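Lipopolysaccharide biosynthesis protein wbpB (Thermus thermophilus, PDB 3O9Z) probably oxidises a nucleotide-linked sugar with NAD as cofactor, a dehydrogenase step on the route to 2,3-diacetamido-2,3-dideoxy-D-mannuronic acid of bacterial lipopolysaccharide. Local coordinates at residues 14-26 and 262-274. Residues are numbered along the deposited sequence; the frame is centred on the assembly and turned at random.
With NAD (nicotinamide-adenine-dinucleotide), chain E; AKG (2-oxoglutaric acid), chain F.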
# COMPACT_ATOMS: atom_id res chain seq x y z
N TYR A 14 -7.37 0.97 -14.45
CA TYR A 14 -7.46 0.96 -15.89
C TYR A 14 -8.84 1.18 -16.50
O TYR A 14 -9.00 1.93 -17.47
CB TYR A 14 -6.90 -0.36 -16.44
CG TYR A 14 -7.12 -0.46 -17.93
CD1 TYR A 14 -8.11 -1.30 -18.40
CD2 TYR A 14 -6.28 0.19 -18.84
CE1 TYR A 14 -8.37 -1.40 -19.76
CE2 TYR A 14 -6.54 0.09 -20.22
CZ TYR A 14 -7.56 -0.73 -20.65
OH TYR A 14 -7.83 -0.84 -22.00
N ILE A 15 -9.87 0.50 -16.00
CA ILE A 15 -11.18 0.55 -16.65
C ILE A 15 -12.01 1.74 -16.15
O ILE A 15 -12.98 2.12 -16.83
CB ILE A 15 -12.00 -0.76 -16.42
CG1 ILE A 15 -13.03 -0.98 -17.53
CG2 ILE A 15 -12.62 -0.78 -14.99
CD1 ILE A 15 -12.42 -1.11 -18.93
N ALA A 16 -11.63 2.33 -15.03
CA ALA A 16 -12.41 3.48 -14.49
C ALA A 16 -12.77 4.58 -15.49
O ALA A 16 -13.90 5.09 -15.45
CB ALA A 16 -11.73 4.07 -13.25
N PRO A 17 -11.87 4.98 -16.38
CA PRO A 17 -12.24 6.10 -17.26
C PRO A 17 -13.42 5.76 -18.17
O PRO A 17 -14.13 6.65 -18.65
CB PRO A 17 -10.97 6.33 -18.08
CG PRO A 17 -9.86 5.88 -17.16
CD PRO A 17 -10.42 4.67 -16.42
N ARG A 18 -13.63 4.47 -18.48
CA ARG A 18 -14.78 4.08 -19.29
C ARG A 18 -16.06 4.27 -18.50
O ARG A 18 -17.11 4.61 -19.08
CB ARG A 18 -14.67 2.62 -19.73
CG ARG A 18 -14.57 2.48 -21.21
CD ARG A 18 -14.46 1.02 -21.65
NE ARG A 18 -13.07 0.62 -21.80
CZ ARG A 18 -12.68 -0.60 -22.14
NH1 ARG A 18 -13.60 -1.54 -22.34
NH2 ARG A 18 -11.39 -0.89 -22.25
N HIS A 19 -16.00 4.10 -17.19
CA HIS A 19 -17.17 4.33 -16.32
C HIS A 19 -17.42 5.81 -16.13
O HIS A 19 -18.58 6.23 -16.11
CB HIS A 19 -16.93 3.70 -14.95
CG HIS A 19 -16.97 2.20 -14.98
ND1 HIS A 19 -18.11 1.50 -14.67
CD2 HIS A 19 -16.05 1.28 -15.38
CE1 HIS A 19 -17.88 0.20 -14.84
NE2 HIS A 19 -16.65 0.05 -15.30
N LEU A 20 -16.37 6.61 -16.10
CA LEU A 20 -16.55 8.06 -16.01
C LEU A 20 -17.19 8.56 -17.27
O LEU A 20 -18.13 9.37 -17.18
CB LEU A 20 -15.20 8.76 -15.87
CG LEU A 20 -14.47 8.51 -14.56
CD1 LEU A 20 -13.09 9.21 -14.50
CD2 LEU A 20 -15.30 8.90 -13.33
N LYS A 21 -16.72 8.08 -18.42
CA LYS A 21 -17.34 8.45 -19.69
C LYS A 21 -18.81 7.99 -19.72
O LYS A 21 -19.69 8.76 -20.16
CB LYS A 21 -16.50 7.92 -20.86
CG LYS A 21 -17.08 8.16 -22.24
CD LYS A 21 -16.49 7.14 -23.20
CE LYS A 21 -15.67 7.83 -24.25
NZ LYS A 21 -16.48 7.91 -25.49
N ALA A 22 -19.13 6.79 -19.24
CA ALA A 22 -20.51 6.30 -19.28
C ALA A 22 -21.43 7.14 -18.39
O ALA A 22 -22.57 7.45 -18.75
CB ALA A 22 -20.59 4.82 -18.82
N ILE A 23 -20.99 7.43 -17.17
CA ILE A 23 -21.80 8.23 -16.26
C ILE A 23 -22.08 9.59 -16.89
O ILE A 23 -23.22 10.07 -16.82
CB ILE A 23 -21.07 8.41 -14.91
CG1 ILE A 23 -21.02 7.08 -14.18
CG2 ILE A 23 -21.77 9.48 -14.02
CD1 ILE A 23 -20.08 7.05 -12.97
N LYS A 24 -21.05 10.21 -17.45
CA LYS A 24 -21.21 11.45 -18.22
C LYS A 24 -22.31 11.28 -19.28
O LYS A 24 -23.33 11.99 -19.26
CB LYS A 24 -19.87 11.79 -18.87
CG LYS A 24 -19.90 12.85 -19.94
CD LYS A 24 -19.38 14.14 -19.35
CE LYS A 24 -19.99 14.37 -17.98
NZ LYS A 24 -18.96 14.95 -17.06
N GLU A 25 -22.07 10.34 -20.19
CA GLU A 25 -22.89 10.17 -21.39
C GLU A 25 -24.33 9.77 -21.06
O GLU A 25 -25.23 10.06 -21.83
CB GLU A 25 -22.21 9.21 -22.39
CG GLU A 25 -20.89 9.75 -22.90
CD GLU A 25 -20.22 8.93 -24.00
OE1 GLU A 25 -20.48 7.71 -24.12
OE2 GLU A 25 -19.36 9.50 -24.70
N VAL A 26 -24.60 9.17 -19.91
CA VAL A 26 -25.99 8.93 -19.54
C VAL A 26 -26.63 10.06 -18.70
O VAL A 26 -27.74 9.90 -18.19
CB VAL A 26 -26.19 7.58 -18.83
CG1 VAL A 26 -25.78 6.40 -19.72
CG2 VAL A 26 -25.50 7.55 -17.45
N PHE A 262 -15.08 -3.82 -29.03
CA PHE A 262 -15.05 -4.41 -27.68
C PHE A 262 -14.85 -3.41 -26.52
O PHE A 262 -15.43 -3.58 -25.44
CB PHE A 262 -13.94 -5.48 -27.61
CG PHE A 262 -13.92 -6.29 -26.33
CD1 PHE A 262 -14.78 -7.35 -26.14
CD2 PHE A 262 -13.07 -5.95 -25.27
CE1 PHE A 262 -14.78 -8.07 -24.94
CE2 PHE A 262 -13.06 -6.68 -24.08
CZ PHE A 262 -13.89 -7.77 -23.91
N THR A 263 -13.99 -2.42 -26.72
CA THR A 263 -13.73 -1.42 -25.68
C THR A 263 -14.62 -0.19 -25.77
O THR A 263 -14.42 0.78 -25.03
CB THR A 263 -12.28 -0.96 -25.76
OG1 THR A 263 -12.05 -0.34 -27.03
CG2 THR A 263 -11.35 -2.17 -25.61
N ASP A 264 -15.66 -0.26 -26.61
CA ASP A 264 -16.50 0.91 -26.89
C ASP A 264 -17.98 0.71 -26.58
O ASP A 264 -18.82 1.28 -27.31
CB ASP A 264 -16.41 1.21 -28.39
CG ASP A 264 -15.65 2.48 -28.67
OD1 ASP A 264 -16.31 3.54 -28.79
OD2 ASP A 264 -14.41 2.41 -28.77
N LEU A 265 -18.31 -0.11 -25.58
CA LEU A 265 -19.70 -0.47 -25.19
C LEU A 265 -20.15 -0.25 -23.73
O LEU A 265 -21.25 -0.62 -23.32
CB LEU A 265 -19.93 -1.96 -25.49
CG LEU A 265 -19.81 -2.33 -26.95
CD1 LEU A 265 -19.47 -3.83 -27.15
CD2 LEU A 265 -21.10 -1.97 -27.68
N HIS A 266 -19.31 0.34 -22.87
CA HIS A 266 -19.74 0.54 -21.50
C HIS A 266 -20.93 1.50 -21.38
O HIS A 266 -21.75 1.35 -20.49
CB HIS A 266 -18.57 1.04 -20.63
CG HIS A 266 -17.71 -0.07 -20.09
ND1 HIS A 266 -17.11 -1.01 -20.90
CD2 HIS A 266 -17.40 -0.40 -18.81
CE1 HIS A 266 -16.42 -1.85 -20.14
NE2 HIS A 266 -16.58 -1.50 -18.88
N THR A 267 -20.97 2.50 -22.24
CA THR A 267 -22.06 3.48 -22.08
C THR A 267 -23.40 2.80 -22.39
O THR A 267 -24.38 2.95 -21.66
CB THR A 267 -21.83 4.67 -23.00
OG1 THR A 267 -20.67 5.39 -22.54
CG2 THR A 267 -23.07 5.58 -23.00
N GLU A 268 -23.39 1.93 -23.40
CA GLU A 268 -24.58 1.13 -23.66
C GLU A 268 -25.02 0.16 -22.55
O GLU A 268 -26.20 0.07 -22.25
CB GLU A 268 -24.42 0.42 -25.01
CG GLU A 268 -25.61 -0.48 -25.36
CD GLU A 268 -26.89 0.29 -25.64
OE1 GLU A 268 -26.82 1.50 -25.96
OE2 GLU A 268 -27.95 -0.38 -25.56
N VAL A 269 -24.11 -0.52 -21.86
CA VAL A 269 -24.50 -1.22 -20.65
C VAL A 269 -25.17 -0.30 -19.63
O VAL A 269 -26.09 -0.71 -18.94
CB VAL A 269 -23.25 -1.94 -20.07
CG1 VAL A 269 -23.55 -2.65 -18.79
CG2 VAL A 269 -22.74 -2.93 -21.13
N TYR A 270 -24.61 0.90 -19.43
CA TYR A 270 -25.13 1.79 -18.39
C TYR A 270 -26.56 2.20 -18.74
O TYR A 270 -27.47 2.14 -17.92
CB TYR A 270 -24.26 3.05 -18.30
CG TYR A 270 -23.21 3.00 -17.22
CD1 TYR A 270 -23.31 3.84 -16.11
CD2 TYR A 270 -22.12 2.15 -17.31
CE1 TYR A 270 -22.35 3.80 -15.10
CE2 TYR A 270 -21.16 2.11 -16.33
CZ TYR A 270 -21.28 2.93 -15.23
OH TYR A 270 -20.38 2.88 -14.20
N ARG A 271 -26.71 2.55 -20.00
CA ARG A 271 -28.06 2.89 -20.47
C ARG A 271 -29.09 1.77 -20.26
O ARG A 271 -30.19 2.00 -19.75
CB ARG A 271 -27.99 3.27 -21.94
CG ARG A 271 -29.35 3.73 -22.46
CD ARG A 271 -29.44 3.76 -23.99
NE ARG A 271 -29.51 2.41 -24.56
CZ ARG A 271 -30.59 1.63 -24.56
NH1 ARG A 271 -31.71 2.04 -23.97
NH2 ARG A 271 -30.56 0.43 -25.12
N LYS A 272 -28.73 0.55 -20.64
CA LYS A 272 -29.66 -0.55 -20.44
C LYS A 272 -29.99 -0.75 -18.98
O LYS A 272 -31.12 -1.04 -18.63
CB LYS A 272 -29.05 -1.85 -21.00
CG LYS A 272 -28.93 -1.82 -22.52
CD LYS A 272 -28.70 -3.21 -23.11
CE LYS A 272 -29.70 -4.25 -22.60
NZ LYS A 272 -30.89 -4.40 -23.49
N THR A 273 -29.00 -0.55 -18.12
CA THR A 273 -29.19 -0.80 -16.71
C THR A 273 -30.22 0.21 -16.21
O THR A 273 -31.13 -0.13 -15.46
CB THR A 273 -27.83 -0.68 -15.97
OG1 THR A 273 -26.93 -1.64 -16.58
CG2 THR A 273 -27.99 -1.02 -14.49
N LEU A 274 -30.06 1.46 -16.62
CA LEU A 274 -30.88 2.52 -16.03
C LEU A 274 -32.27 2.41 -16.62
O LEU A 274 -33.23 2.91 -16.05
CB LEU A 274 -30.30 3.88 -16.38
CG LEU A 274 -28.96 4.22 -15.71
CD1 LEU A 274 -28.68 5.66 -16.04
CD2 LEU A 274 -28.96 4.00 -14.21
PA NAD E . -6.75 -2.11 -12.05
O1A NAD E . -6.24 -1.24 -13.13
O2A NAD E . -5.82 -2.99 -11.20
O5B NAD E . -7.52 -1.06 -11.15
C5B NAD E . -8.05 -1.59 -9.96
C4B NAD E . -8.36 -0.41 -9.01
O4B NAD E . -9.08 -0.87 -7.84
C3B NAD E . -7.01 0.14 -8.46
O3B NAD E . -6.88 1.56 -8.71
C2B NAD E . -7.01 -0.22 -6.97
O2B NAD E . -6.32 0.70 -6.12
C1B NAD E . -8.55 -0.13 -6.73
N9A NAD E . -8.92 -0.82 -5.47
C8A NAD E . -8.33 -1.77 -4.69
N7A NAD E . -9.06 -2.02 -3.61
C5A NAD E . -10.13 -1.15 -3.62
C6A NAD E . -11.25 -0.89 -2.75
N6A NAD E . -11.37 -1.57 -1.57
N1A NAD E . -12.07 0.04 -3.21
C2A NAD E . -12.02 0.76 -4.33
N3A NAD E . -10.96 0.55 -5.15
C4A NAD E . -10.08 -0.39 -4.81
O3 NAD E . -7.87 -3.08 -12.65
PN NAD E . -8.91 -2.89 -13.81
O1N NAD E . -8.36 -3.54 -15.07
O2N NAD E . -9.37 -1.46 -13.86
O5D NAD E . -10.07 -3.90 -13.40
C5D NAD E . -11.03 -3.33 -12.54
C4D NAD E . -12.28 -4.22 -12.65
O4D NAD E . -12.79 -3.99 -13.98
C3D NAD E . -12.06 -5.73 -12.49
O3D NAD E . -13.30 -6.26 -11.93
C2D NAD E . -11.98 -6.18 -13.96
O2D NAD E . -12.42 -7.52 -14.14
C1D NAD E . -12.88 -5.21 -14.74
N1N NAD E . -12.47 -5.04 -16.13
C2N NAD E . -13.37 -5.13 -17.08
C3N NAD E . -13.12 -4.97 -18.43
C7N NAD E . -14.25 -5.18 -19.35
O7N NAD E . -15.43 -5.05 -18.98
N7N NAD E . -13.89 -5.38 -20.61
C4N NAD E . -11.80 -4.67 -18.79
C5N NAD E . -10.88 -4.49 -17.76
C6N NAD E . -11.21 -4.66 -16.42
C1 AKG F . -10.13 -7.68 -18.45
O1 AKG F . -8.95 -7.42 -18.79
O2 AKG F . -10.44 -7.81 -17.26
C2 AKG F . -11.22 -7.73 -19.39
O5 AKG F . -12.35 -7.98 -18.98
C3 AKG F . -10.98 -7.52 -20.86
C4 AKG F . -10.80 -8.90 -21.51
C5 AKG F . -10.37 -8.84 -22.96
O3 AKG F . -9.44 -8.07 -23.29
O4 AKG F . -10.94 -9.54 -23.79
O HOH W 1 -16.61 -1.54 -23.74
O HOH W 2 -18.06 4.55 -21.73
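The hydroxyl of Tyr270 takes part in two hydrogen bonds: its OH lies 2.7 Å from His19 ND1 in a nearly straight bond (165°), at the edge of the His19 ring and in its plane, with ND1 likewise in the plane of the Tyr270 ring, and a second bond joins it to Ser77 OG. Tyrosine and histidine suit this buried spot because each can donate or accept a hydrogen bond. The other imidazole nitrogen of His19 binds Glu102, an NAD-binding residue that also takes His266 NE2; one carboxylate thus ties both histidines, whose rings meet in an offset edge-to-face pair, the edge of His266 toward the face of His19. Ala22, small enough to let the helices close to 8.5 Å between axes, lays CB over the Tyr270 ring, 3.6 Å from its centroid. Farther along, Thr267 OG1 donates to Glu25 OE1 (2.8 Å) on the anti side, 31° out of the carboxylate plane, while Val26 CG1 rests against Tyr270 CB.

At the cofactor end, Arg18 spreads CD over the His266 face, and the bend at chi3 lays its guanidinium between Thr263 O on one face and Ile15 CD1 on the other. An alanine here is likely to bare that face of His266 and leave Thr263 and Ile15 without the flat group between them. Backbone N-H groups of Tyr14 and Ile15 bind the NAD pyrophosphate, as in Rossmann folds.

The helices, inclined at 50°, lie along the Rossmann sheet: Leu20 and Ile23 of helix 16-25 pack on strand 5-9, whereas Tyr270 and Thr273 of helix 266-274 rest on strand 98-101.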